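Side-chain contacts in mutT/nudix family protein (PDB 3I9X), which probably acts as a hydrolase of the Nudix family, this chain being the part of the longer protein that holds the Nudix domain: residues K38-K43 with L146-E151; I48-R53 with D163-A168; A85-L90 with I99-F104; T94-I99 with A125-E130. One frame throughout, in Å; residues are numbered along the deposited sequence.

Overall arrangement
All four contacts are apolar across the segments and lie within the Nudix domain, whose mixed sheet each of them reaches. Interaction 2 is the most central, about 5 Å from its centre to that of the chain, and joins three buried side chains. Interaction 1, about 17 Å out, is a surface contact between two strand ends and touches interaction 2 through Phe147 and Leu146. Interactions 3, buried, and 4, partly buried, share Ile99: the first packs helix 82-94 on the chain that follows it, the second fastens the intervening loop to the end of strand 118-126 and the residues after it. Only interaction 3 adds a bridging water. Phe104 brings interaction 3 against the helix of interaction 2.

Interaction 1 (K38-K43 with L146-E151); sequences KELNGK and LFPMTE
Leu40 and Pro148 meet at the edge of the Nudix fold, where strands 27-40 and 144-148 both pair antiparallel with strand 43-52. Their side chains cross at about a right angle: Leu40 CD2 lies 3.9 Å from Pro148 CG and 4.1 Å from Pro148 CB, so one methyl of the leucine rests against the CB-CG side of the proline ring. Chi1 of Leu40, 178°, swings CG to the far side from the backbone N and sends the branch across to the ring. Both partners sit at defined points of the backbone. Leu40 opens a type I' turn to Lys43, with Leu40 N donating to Lys43 O at 2.8 Å and Lys43 N to Leu40 O at 3.0 Å, while Pro148 is the N-cap residue ahead of helix 149-152.

A second, looser contact runs alongside. Lys38 and Leu146 both touch His47 of strand 43-52, which places their meeting over that strand. The 115 Å² buried in all fits a modest surface contact. Lys38 NZ is tied by a salt bridge to Glu133 OE2 of helix 129-137, and the aliphatic part of the lysine meets the leucine, with Lys38 CD 4.3 Å from Leu146 CD2.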
loop_
_atom_site.group_PDB
_atom_site.type_symbol
_atom_site.label_atom_id
_atom_site.label_comp_id
_atom_site.label_asym_id
_atom_site.label_seq_id
_atom_site.Cartn_x
_atom_site.Cartn_y
_atom_site.Cartn_z
ATOM N N LYS A 38 20.821 6.995 -17.780
ATOM C CA LYS A 38 21.989 7.689 -18.307
ATOM C C LYS A 38 22.982 6.694 -18.867
ATOM O O LYS A 38 22.876 5.476 -18.624
ATOM C CB LYS A 38 22.657 8.585 -17.252
ATOM C CG LYS A 38 23.402 7.852 -16.137
ATOM C CD LYS A 38 24.039 8.838 -15.130
ATOM C CE LYS A 38 25.496 8.500 -14.758
ATOM N NZ LYS A 38 26.320 9.730 -14.654
ATOM N N GLU A 39 23.966 7.222 -19.582
ATOM C CA GLU A 39 24.850 6.368 -20.374
ATOM C C GLU A 39 25.941 5.758 -19.516
ATOM O O GLU A 39 26.664 6.445 -18.795
ATOM C CB GLU A 39 25.445 7.130 -21.568
ATOM C CG GLU A 39 24.371 7.794 -22.448
ATOM C CD GLU A 39 24.218 7.156 -23.825
ATOM O OE1 GLU A 39 25.251 7.016 -24.544
ATOM O OE2 GLU A 39 23.055 6.835 -24.193
ATOM N N LEU A 40 26.030 4.446 -19.589
ATOM C CA LEU A 40 27.142 3.722 -19.009
ATOM C C LEU A 40 27.763 2.915 -20.153
ATOM O O LEU A 40 27.081 2.100 -20.776
ATOM C CB LEU A 40 26.645 2.810 -17.888
ATOM C CG LEU A 40 27.688 1.936 -17.209
ATOM C CD1 LEU A 40 28.613 2.778 -16.359
ATOM C CD2 LEU A 40 27.008 0.865 -16.395
ATOM N N ASN A 41 29.039 3.170 -20.434
ATOM C CA ASN A 41 29.748 2.565 -21.578
ATOM C C ASN A 41 28.934 2.798 -22.867
ATOM O O ASN A 41 28.599 1.857 -23.612
ATOM C CB ASN A 41 30.014 1.070 -21.312
ATOM C CG ASN A 41 30.709 0.821 -19.955
ATOM O OD1 ASN A 41 31.666 1.517 -19.591
ATOM N ND2 ASN A 41 30.216 -0.171 -19.203
ATOM N N GLY A 42 28.544 4.060 -23.070
ATOM C CA GLY A 42 27.725 4.459 -24.218
ATOM C C GLY A 42 26.394 3.746 -24.386
ATOM O O GLY A 42 25.820 3.774 -25.479
ATOM N N LYS A 43 25.883 3.120 -23.320
ATOM C CA LYS A 43 24.540 2.513 -23.342
ATOM C C LYS A 43 23.598 3.093 -22.257
ATOM O O LYS A 43 23.988 3.206 -21.079
ATOM C CB LYS A 43 24.642 0.992 -23.197
ATOM C CG LYS A 43 23.482 0.217 -23.849
ATOM C CD LYS A 43 23.661 -1.327 -23.728
ATOM C CE LYS A 43 22.827 -1.934 -22.591
ATOM N NZ LYS A 43 22.303 -3.309 -22.943
ATOM N N LEU A 146 24.903 7.312 -7.070
ATOM C CA LEU A 146 23.995 7.069 -8.171
ATOM C C LEU A 146 24.478 5.827 -8.875
ATOM O O LEU A 146 25.475 5.884 -9.601
ATOM C CB LEU A 146 23.964 8.288 -9.078
ATOM C CG LEU A 146 22.969 8.324 -10.231
ATOM C CD1 LEU A 146 21.426 8.113 -9.837
ATOM C CD2 LEU A 146 23.197 9.680 -10.950
ATOM N N PHE A 147 23.801 4.699 -8.647
ATOM C CA PHE A 147 24.294 3.389 -9.084
ATOM C C PHE A 147 23.500 2.849 -10.270
ATOM O O PHE A 147 22.266 2.899 -10.261
ATOM C CB PHE A 147 24.196 2.319 -7.954
ATOM C CG PHE A 147 25.048 2.607 -6.739
ATOM C CD1 PHE A 147 26.372 2.167 -6.673
ATOM C CD2 PHE A 147 24.536 3.327 -5.673
ATOM C CE1 PHE A 147 27.157 2.447 -5.559
ATOM C CE2 PHE A 147 25.302 3.591 -4.550
ATOM C CZ PHE A 147 26.618 3.159 -4.491
ATOM N N PRO A 148 24.199 2.216 -11.224
ATOM C CA PRO A 148 23.498 1.398 -12.195
ATOM C C PRO A 148 22.726 0.383 -11.405
ATOM O O PRO A 148 23.159 0.017 -10.316
ATOM C CB PRO A 148 24.617 0.726 -13.007
ATOM C CG PRO A 148 25.865 1.429 -12.675
ATOM C CD PRO A 148 25.673 2.072 -11.323
ATOM N N MET A 149 21.585 -0.049 -11.898
ATOM C CA MET A 149 20.689 -0.786 -11.019
ATOM C C MET A 149 21.252 -2.164 -10.764
ATOM O O MET A 149 21.111 -2.687 -9.667
ATOM C CB MET A 149 19.252 -0.848 -11.541
ATOM C CG MET A 149 18.331 -1.768 -10.735
ATOM S SD MET A 149 17.732 -1.133 -9.148
ATOM C CE MET A 149 16.342 -0.114 -9.807
ATOM N N THR A 150 21.952 -2.733 -11.742
ATOM C CA THR A 150 22.528 -4.066 -11.557
ATOM C C THR A 150 23.627 -4.077 -10.476
ATOM O O THR A 150 23.700 -5.019 -9.713
ATOM C CB THR A 150 23.024 -4.680 -12.880
ATOM O OG1 THR A 150 24.107 -3.899 -13.394
ATOM C CG2 THR A 150 21.879 -4.757 -13.903
ATOM N N GLU A 151 24.434 -3.023 -10.398
ATOM C CA GLU A 151 25.403 -2.809 -9.311
ATOM C C GLU A 151 24.714 -2.539 -7.945
ATOM O O GLU A 151 25.142 -3.073 -6.899
ATOM C CB GLU A 151 26.329 -1.641 -9.674
ATOM C CG GLU A 151 27.523 -1.416 -8.715
ATOM C CD GLU A 151 28.401 -0.201 -9.064
ATOM O OE1 GLU A 151 29.091 0.335 -8.134
ATOM O OE2 GLU A 151 28.410 0.204 -10.256
#

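Interaction 2 (I48-R53 with D163-A168); sequences ILLIKR and DMLKKA
Ile48, which packs on Leu165, is anchored through its backbone by a short, probable hydrogen bond from Ile48 N to Phe147 O. That bond belongs to the antiparallel pairing of strands 43-52 and 144-148. Across the contact itself there is no hydrogen bond, and everything rests on methyl groups.

The side chain of Ile48 is extended, chi1 -179° and chi2 169°, which stretches CD1 away from its own CA. There it meets both methyls of Leu165: Ile48 CD1 is 3.4 Å from Leu165 CD2 and 4.0 Å from Leu165 CD1. The shorter distance is tighter than normal carbon contact, and at 2.2 Å resolution coordinate error may account for part of it. The two side chains approach at a slant. Leu165 leaves its helix with CG opposite the carbonyl carbon (chi1 -55°), an orientation that points the fork at the strand. Two residues along, Leu50 adds a weaker touch, Leu50 CD2 lying 4.4 Å from Leu165 CD2. One methyl of the helix residue thus serves both strand residues, and all three are buried.

The contact lies near the centre of the chain, in the layer between the sheet and helix 161-177, one of the helical layers of the alpha/beta/alpha Nudix sandwich. Ile33 of strand 27-40 touches both Ile48 and Leu165, Val71 of strand 69-75 touches Leu50 and Leu165, and Ala152 of helix 149-152 packs on all three, so the helix lies against one face of the sheet with the short helix beside it.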
loop_
_atom_site.group_PDB
_atom_site.type_symbol
_atom_site.label_atom_id
_atom_site.label_comp_id
_atom_site.label_asym_id
_atom_site.label_seq_id
_atom_site.Cartn_x
_atom_site.Cartn_y
_atom_site.Cartn_z
ATOM N N ILE A 48 19.946 4.214 -9.940
ATOM C CA ILE A 48 19.217 4.511 -8.719
ATOM C C ILE A 48 20.045 5.325 -7.715
ATOM O O ILE A 48 21.253 5.078 -7.553
ATOM C CB ILE A 48 18.669 3.211 -8.100
ATOM C CG1 ILE A 48 17.896 3.511 -6.847
ATOM C CG2 ILE A 48 19.806 2.171 -7.806
ATOM C CD1 ILE A 48 17.102 2.344 -6.294
ATOM N N LEU A 49 19.405 6.320 -7.076
ATOM C CA LEU A 49 20.013 7.058 -5.974
ATOM C C LEU A 49 19.846 6.338 -4.625
ATOM O O LEU A 49 18.733 6.038 -4.169
ATOM C CB LEU A 49 19.438 8.457 -5.821
ATOM C CG LEU A 49 20.311 9.397 -4.991
ATOM C CD1 LEU A 49 21.525 9.934 -5.792
ATOM C CD2 LEU A 49 19.514 10.626 -4.419
ATOM N N LEU A 50 20.959 6.121 -3.943
ATOM C CA LEU A 50 20.927 5.468 -2.640
ATOM C C LEU A 50 21.809 6.202 -1.661
ATOM O O LEU A 50 22.740 6.894 -2.063
ATOM C CB LEU A 50 21.373 4.039 -2.758
ATOM C CG LEU A 50 20.569 3.097 -3.614
ATOM C CD1 LEU A 50 21.379 1.729 -3.778
ATOM C CD2 LEU A 50 19.193 2.873 -3.043
ATOM N N ILE A 51 21.477 6.033 -0.380
ATOM C CA ILE A 51 22.073 6.781 0.693
ATOM C C ILE A 51 22.621 5.798 1.760
ATOM O O ILE A 51 21.900 4.960 2.341
ATOM C CB ILE A 51 21.047 7.724 1.322
ATOM C CG1 ILE A 51 20.423 8.660 0.248
ATOM C CG2 ILE A 51 21.676 8.532 2.473
ATOM C CD1 ILE A 51 19.412 9.644 0.824
ATOM N N LYS A 52 23.916 5.891 2.022
ATOM C CA LYS A 52 24.527 4.934 2.982
ATOM C C LYS A 52 24.156 5.366 4.384
ATOM O O LYS A 52 24.314 6.525 4.731
ATOM C CB LYS A 52 26.016 4.920 2.803
ATOM C CG LYS A 52 26.800 3.877 3.606
ATOM C CD LYS A 52 28.285 4.167 3.443
ATOM C CE LYS A 52 29.050 2.986 2.877
ATOM N NZ LYS A 52 30.382 3.433 2.377
ATOM N N ARG A 53 23.623 4.448 5.177
ATOM C CA ARG A 53 23.359 4.757 6.589
ATOM C C ARG A 53 24.662 4.997 7.359
ATOM O O ARG A 53 25.639 4.281 7.180
ATOM C CB ARG A 53 22.570 3.653 7.254
ATOM C CG ARG A 53 21.106 3.566 6.733
ATOM C CD ARG A 53 20.356 2.473 7.437
ATOM N NE ARG A 53 20.290 2.683 8.889
ATOM C CZ ARG A 53 19.465 3.526 9.508
ATOM N NH1 ARG A 53 18.584 4.258 8.834
ATOM N NH2 ARG A 53 19.516 3.634 10.817
ATOM N N ASP A 163 14.666 -6.231 -1.579
ATOM C CA ASP A 163 13.350 -6.644 -2.060
ATOM C C ASP A 163 12.618 -5.499 -2.740
ATOM O O ASP A 163 12.028 -5.693 -3.812
ATOM C CB ASP A 163 12.507 -7.192 -0.917
ATOM C CG ASP A 163 13.030 -8.516 -0.428
ATOM O OD1 ASP A 163 13.612 -9.252 -1.277
ATOM O OD2 ASP A 163 12.892 -8.826 0.779
ATOM N N MET A 164 12.668 -4.315 -2.131
ATOM C CA MET A 164 12.112 -3.114 -2.742
ATOM C C MET A 164 12.749 -2.869 -4.137
ATOM O O MET A 164 12.035 -2.634 -5.103
ATOM C CB MET A 164 12.295 -1.870 -1.882
ATOM C CG MET A 164 11.373 -1.661 -0.642
ATOM S SD MET A 164 11.536 0.040 -0.018
ATOM C CE MET A 164 12.139 0.606 -1.419
ATOM N N LEU A 165 14.074 -2.937 -4.252
ATOM C CA LEU A 165 14.706 -2.621 -5.516
ATOM C C LEU A 165 14.391 -3.648 -6.583
ATOM O O LEU A 165 14.253 -3.270 -7.737
ATOM C CB LEU A 165 16.230 -2.462 -5.465
ATOM C CG LEU A 165 16.958 -1.499 -4.539
ATOM C CD1 LEU A 165 18.367 -1.256 -5.127
ATOM C CD2 LEU A 165 16.250 -0.209 -4.228
ATOM N N LYS A 166 14.340 -4.935 -6.221
ATOM C CA LYS A 166 14.008 -5.988 -7.176
ATOM C C LYS A 166 12.580 -5.852 -7.681
ATOM O O LYS A 166 12.356 -5.989 -8.883
ATOM C CB LYS A 166 14.207 -7.388 -6.567
ATOM C CG LYS A 166 15.661 -7.773 -6.356
ATOM C CD LYS A 166 15.793 -9.131 -5.652
ATOM C CE LYS A 166 16.994 -9.916 -6.180
ATOM N NZ LYS A 166 17.163 -11.246 -5.473
ATOM N N LYS A 167 11.612 -5.563 -6.801
ATOM C CA LYS A 167 10.236 -5.340 -7.270
ATOM C C LYS A 167 10.082 -4.015 -8.098
ATOM O O LYS A 167 9.246 -3.925 -9.015
ATOM C CB LYS A 167 9.233 -5.403 -6.125
ATOM N N ALA A 168 10.897 -3.006 -7.803
ATOM C CA ALA A 168 10.817 -1.749 -8.560
ATOM C C ALA A 168 11.438 -1.972 -9.922
ATOM O O ALA A 168 10.848 -1.642 -10.920
ATOM C CB ALA A 168 11.486 -0.609 -7.849
#

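Interaction 3 (A85-L90 with I99-F104); sequences AAEREL and IPLIPF
Leu90 turns its CG opposite the backbone N (chi1 -179°), whereas in Leu101 chi1 of -69° keeps CG beside the N, and from helix and returning chain the two reach into the same layer. Leu90 CD2 is the hub. It presses on the branch point of Ile99, 3.5 Å from Ile99 CB, with the two side chains at about a right angle, and it lies 4.1 Å from Leu101 CD2. The other methyl of Leu101 goes one turn back along the helix. Leu101 CD1 comes close to the helix backbone, 3.6 Å from Glu87 N, beside the small Ala86; its 3.2 Å to Ala86 CB is too tight for two carbons, and the exact value is doubtful.

At the border the contact becomes polar. A water donates to Glu87 OE1 at 2.8 Å and accepts from Leu101 N at 2.9 Å, giving that amide a partner and linking Glu87 to the backbone of Leu101.

Helix 82-94 forms the helical part of the Nudix signature, and its Arg88 is salt-bridged to Glu80 in the loop before it. Behind the contact stands the sheet: Ala86 touches Ser30 and Leu90 touches Leu34 of strand 27-40, while Leu101 leans on Met32 of the same strand and on Ala125 of strand 118-126.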
loop_
_atom_site.group_PDB
_atom_site.type_symbol
_atom_site.label_atom_id
_atom_site.label_comp_id
_atom_site.label_asym_id
_atom_site.label_seq_id
_atom_site.Cartn_x
_atom_site.Cartn_y
_atom_site.Cartn_z
ATOM N N ALA A 85 4.155 12.724 2.153
ATOM C CA ALA A 85 5.486 12.542 2.693
ATOM C C ALA A 85 6.563 12.239 1.612
ATOM O O ALA A 85 7.709 12.699 1.732
ATOM C CB ALA A 85 5.485 11.470 3.745
ATOM N N ALA A 86 6.204 11.462 0.592
ATOM C CA ALA A 86 7.118 11.184 -0.514
ATOM C C ALA A 86 7.373 12.439 -1.358
ATOM O O ALA A 86 8.485 12.648 -1.801
ATOM C CB ALA A 86 6.582 10.042 -1.413
ATOM N N GLU A 87 6.335 13.243 -1.595
ATOM C CA GLU A 87 6.492 14.482 -2.364
ATOM C C GLU A 87 7.430 15.440 -1.666
ATOM O O GLU A 87 8.283 16.047 -2.321
ATOM C CB GLU A 87 5.147 15.164 -2.645
ATOM C CG GLU A 87 4.678 14.976 -4.065
ATOM C CD GLU A 87 3.182 14.793 -4.198
ATOM O OE1 GLU A 87 2.795 14.033 -5.115
ATOM O OE2 GLU A 87 2.398 15.394 -3.405
ATOM N N ARG A 88 7.273 15.547 -0.347
ATOM C CA ARG A 88 8.183 16.335 0.488
ATOM C C ARG A 88 9.597 15.778 0.440
ATOM O O ARG A 88 10.540 16.550 0.215
ATOM C CB ARG A 88 7.736 16.433 1.978
ATOM C CG ARG A 88 8.832 17.106 2.856
ATOM C CD ARG A 88 8.581 17.163 4.353
ATOM N NE ARG A 88 8.549 15.835 4.972
ATOM C CZ ARG A 88 7.438 15.195 5.319
ATOM N NH1 ARG A 88 6.264 15.757 5.116
ATOM N NH2 ARG A 88 7.509 13.987 5.857
ATOM N N GLU A 89 9.752 14.468 0.695
ATOM C CA GLU A 89 11.097 13.864 0.762
ATOM C C GLU A 89 11.812 13.939 -0.591
ATOM O O GLU A 89 13.016 14.072 -0.630
ATOM C CB GLU A 89 11.106 12.424 1.326
ATOM C CG GLU A 89 10.861 12.331 2.865
ATOM C CD GLU A 89 12.120 12.584 3.735
ATOM O OE1 GLU A 89 13.125 13.162 3.237
ATOM O OE2 GLU A 89 12.111 12.186 4.930
ATOM N N LEU A 90 11.075 13.909 -1.690
ATOM C CA LEU A 90 11.682 14.136 -2.986
ATOM C C LEU A 90 12.350 15.527 -3.017
ATOM O O LEU A 90 13.532 15.639 -3.353
ATOM C CB LEU A 90 10.647 14.001 -4.097
ATOM C CG LEU A 90 11.129 14.188 -5.528
ATOM C CD1 LEU A 90 12.397 13.343 -5.787
ATOM C CD2 LEU A 90 10.035 13.834 -6.485
ATOM N N ILE A 99 7.024 16.194 -9.921
ATOM C CA ILE A 99 7.333 14.790 -10.254
ATOM C C ILE A 99 6.280 13.834 -9.715
ATOM O O ILE A 99 6.131 13.678 -8.509
ATOM C CB ILE A 99 8.742 14.347 -9.738
ATOM C CG1 ILE A 99 9.839 15.263 -10.295
ATOM C CG2 ILE A 99 9.040 12.916 -10.166
ATOM C CD1 ILE A 99 9.997 15.206 -11.861
ATOM N N PRO A 100 5.540 13.193 -10.620
ATOM C CA PRO A 100 4.628 12.158 -10.154
ATOM C C PRO A 100 5.392 10.927 -9.680
ATOM O O PRO A 100 6.322 10.460 -10.332
ATOM C CB PRO A 100 3.759 11.844 -11.382
ATOM C CG PRO A 100 3.972 12.997 -12.335
ATOM C CD PRO A 100 5.395 13.430 -12.065
ATOM N N LEU A 101 4.978 10.483 -8.512
ATOM C CA LEU A 101 5.501 9.352 -7.794
ATOM C C LEU A 101 4.537 8.207 -8.035
ATOM O O LEU A 101 3.323 8.379 -7.820
ATOM C CB LEU A 101 5.524 9.700 -6.314
ATOM C CG LEU A 101 6.537 10.782 -5.882
ATOM C CD1 LEU A 101 6.326 11.074 -4.433
ATOM C CD2 LEU A 101 7.971 10.314 -6.101
ATOM N N ILE A 102 5.056 7.088 -8.549
ATOM C CA ILE A 102 4.254 5.928 -8.872
ATOM C C ILE A 102 4.285 4.916 -7.685
ATOM O O ILE A 102 5.338 4.458 -7.277
ATOM C CB ILE A 102 4.783 5.255 -10.146
ATOM C CG1 ILE A 102 4.921 6.296 -11.284
ATOM C CG2 ILE A 102 3.919 3.975 -10.533
ATOM C CD1 ILE A 102 3.627 7.123 -11.557
ATOM N N PRO A 103 3.120 4.598 -7.107
ATOM C CA PRO A 103 3.139 3.628 -5.987
ATOM C C PRO A 103 3.441 2.261 -6.529
ATOM O O PRO A 103 2.950 1.927 -7.614
ATOM C CB PRO A 103 1.722 3.670 -5.427
ATOM C CG PRO A 103 0.894 4.590 -6.333
ATOM C CD PRO A 103 1.810 5.242 -7.330
ATOM N N PHE A 104 4.282 1.482 -5.867
ATOM C CA PHE A 104 4.454 0.129 -6.385
ATOM C C PHE A 104 4.318 -0.954 -5.375
ATOM O O PHE A 104 4.248 -2.128 -5.758
ATOM C CB PHE A 104 5.751 -0.062 -7.202
ATOM C CG PHE A 104 6.987 -0.043 -6.376
ATOM C CD1 PHE A 104 7.538 -1.210 -5.930
ATOM C CD2 PHE A 104 7.583 1.129 -6.039
ATOM C CE1 PHE A 104 8.646 -1.196 -5.156
ATOM C CE2 PHE A 104 8.764 1.139 -5.252
ATOM C CZ PHE A 104 9.275 -0.011 -4.828
HETATM O O HOH W 1 2.956 11.963 -7.044
#

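Interaction 4 (T94-I99 with A125-E130); sequences TSLTDI and AIVPPE
Leu96 reaches Val127 from an unusual backbone: the preceding Ser95 leaves the helix with positive phi, 61°, without being glycine. An ST turn steadies this bend, for Leu96 N donates to Thr94 OG1 at 3.1 Å with an N-H...O angle of 155°. The same hydroxyl is bonded to Leu90 O, so it joins the last helical turn to the loop.

From there Leu96 lays CD1 slantwise over the valine branch. Leu96 CD1 is 3.7 Å from Val127 CB and 3.9 Å from both Val127 CG1 and Val127 CG2, a methyl set over the whole fork. Ile99 supplies a second prong: its CG2 lies 3.9 Å from Ala125 CB and 3.9 Å from Val127 CG1, bridging two residues on the same side of the chain. Val127 and Ala125 are themselves held by backbone bonds to Thr35 of strand 27-40, and Leu132 of helix 129-137 also touches Val127.

In the Nudix signature the place of Ser95 is usually a glycine and that of Leu96 a bulky aliphatic residue. Leu96, which closes the signature, and Ile99 just after it hold this loop against the end of strand 118-126 and the chain leading to helix 129-137, as part of the Nudix fold.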
loop_
_atom_site.group_PDB
_atom_site.type_symbol
_atom_site.label_atom_id
_atom_site.label_comp_id
_atom_site.label_asym_id
_atom_site.label_seq_id
_atom_site.Cartn_x
_atom_site.Cartn_y
_atom_site.Cartn_z
ATOM N N THR A 94 16.318 16.482 -3.353
ATOM C CA THR A 94 16.684 16.828 -4.738
ATOM C C THR A 94 16.146 18.137 -5.328
ATOM O O THR A 94 16.471 18.443 -6.476
ATOM C CB THR A 94 16.227 15.714 -5.721
ATOM O OG1 THR A 94 14.880 15.959 -6.149
ATOM C CG2 THR A 94 16.335 14.356 -5.075
ATOM N N SER A 95 15.311 18.871 -4.581
ATOM C CA SER A 95 14.625 20.093 -5.067
ATOM C C SER A 95 13.696 19.888 -6.266
ATOM O O SER A 95 13.237 20.857 -6.849
ATOM C CB SER A 95 15.633 21.220 -5.391
ATOM O OG SER A 95 16.348 21.614 -4.229
ATOM N N LEU A 96 13.397 18.644 -6.638
ATOM C CA LEU A 96 12.402 18.410 -7.687
ATOM C C LEU A 96 10.990 18.523 -7.101
ATOM O O LEU A 96 10.759 18.143 -5.960
ATOM C CB LEU A 96 12.614 17.044 -8.353
ATOM C CG LEU A 96 13.858 16.968 -9.248
ATOM C CD1 LEU A 96 14.280 15.521 -9.437
ATOM C CD2 LEU A 96 13.611 17.676 -10.587
ATOM N N THR A 97 10.056 18.999 -7.924
ATOM C CA THR A 97 8.783 19.534 -7.460
ATOM C C THR A 97 7.555 19.124 -8.291
ATOM O O THR A 97 6.435 19.042 -7.783
ATOM C CB THR A 97 8.883 21.088 -7.408
ATOM O OG1 THR A 97 8.347 21.552 -6.159
ATOM C CG2 THR A 97 8.173 21.773 -8.601
ATOM N N ASP A 98 7.734 18.866 -9.575
ATOM C CA ASP A 98 6.578 18.553 -10.405
ATOM C C ASP A 98 6.679 17.102 -10.859
ATOM O O ASP A 98 6.455 16.817 -12.045
ATOM C CB ASP A 98 6.537 19.518 -11.616
ATOM N N ILE A 99 7.024 16.194 -9.921
ATOM C CA ILE A 99 7.333 14.790 -10.254
ATOM C C ILE A 99 6.280 13.834 -9.715
ATOM O O ILE A 99 6.131 13.678 -8.509
ATOM C CB ILE A 99 8.742 14.347 -9.738
ATOM C CG1 ILE A 99 9.839 15.263 -10.295
ATOM C CG2 ILE A 99 9.040 12.916 -10.166
ATOM C CD1 ILE A 99 9.997 15.206 -11.861
ATOM N N ALA A 125 10.066 6.905 -8.871
ATOM C CA ALA A 125 10.032 8.061 -9.756
ATOM C C ALA A 125 11.172 7.932 -10.762
ATOM O O ALA A 125 12.234 7.358 -10.449
ATOM C CB ALA A 125 10.186 9.345 -8.956
ATOM N N ILE A 126 10.940 8.470 -11.960
ATOM C CA ILE A 126 11.948 8.573 -13.005
ATOM C C ILE A 126 12.229 10.046 -13.265
ATOM O O ILE A 126 11.386 10.764 -13.764
ATOM C CB ILE A 126 11.511 7.860 -14.267
ATOM C CG1 ILE A 126 11.265 6.390 -13.965
ATOM C CG2 ILE A 126 12.578 7.980 -15.394
ATOM C CD1 ILE A 126 10.330 5.749 -14.927
ATOM N N VAL A 127 13.408 10.516 -12.879
ATOM C CA VAL A 127 13.705 11.935 -12.961
ATOM C C VAL A 127 14.882 12.132 -13.906
ATOM O O VAL A 127 15.495 11.161 -14.323
ATOM C CB VAL A 127 13.933 12.514 -11.567
ATOM C CG1 VAL A 127 12.791 12.068 -10.631
ATOM C CG2 VAL A 127 15.289 12.074 -11.008
ATOM N N PRO A 128 15.131 13.385 -14.329
ATOM C CA PRO A 128 16.287 13.641 -15.156
ATOM C C PRO A 128 17.553 13.424 -14.344
ATOM O O PRO A 128 17.564 13.657 -13.131
ATOM C CB PRO A 128 16.118 15.122 -15.585
ATOM C CG PRO A 128 14.639 15.395 -15.460
ATOM C CD PRO A 128 14.285 14.593 -14.200
ATOM N N PRO A 129 18.621 12.990 -15.016
ATOM C CA PRO A 129 19.824 12.557 -14.308
ATOM C C PRO A 129 20.515 13.652 -13.538
ATOM O O PRO A 129 21.205 13.351 -12.566
ATOM C CB PRO A 129 20.726 11.996 -15.420
ATOM C CG PRO A 129 20.194 12.540 -16.682
ATOM C CD PRO A 129 18.751 12.890 -16.483
ATOM N N GLU A 130 20.318 14.914 -13.930
ATOM C CA GLU A 130 21.143 15.992 -13.396
ATOM C C GLU A 130 20.941 16.270 -11.898
ATOM O O GLU A 130 21.895 16.444 -11.180
ATOM C CB GLU A 130 20.972 17.285 -14.232
ATOM C CG GLU A 130 21.598 17.213 -15.676
ATOM C CD GLU A 130 20.676 16.576 -16.745
ATOM O OE1 GLU A 130 19.442 16.404 -16.477
ATOM O OE2 GLU A 130 21.208 16.252 -17.863
#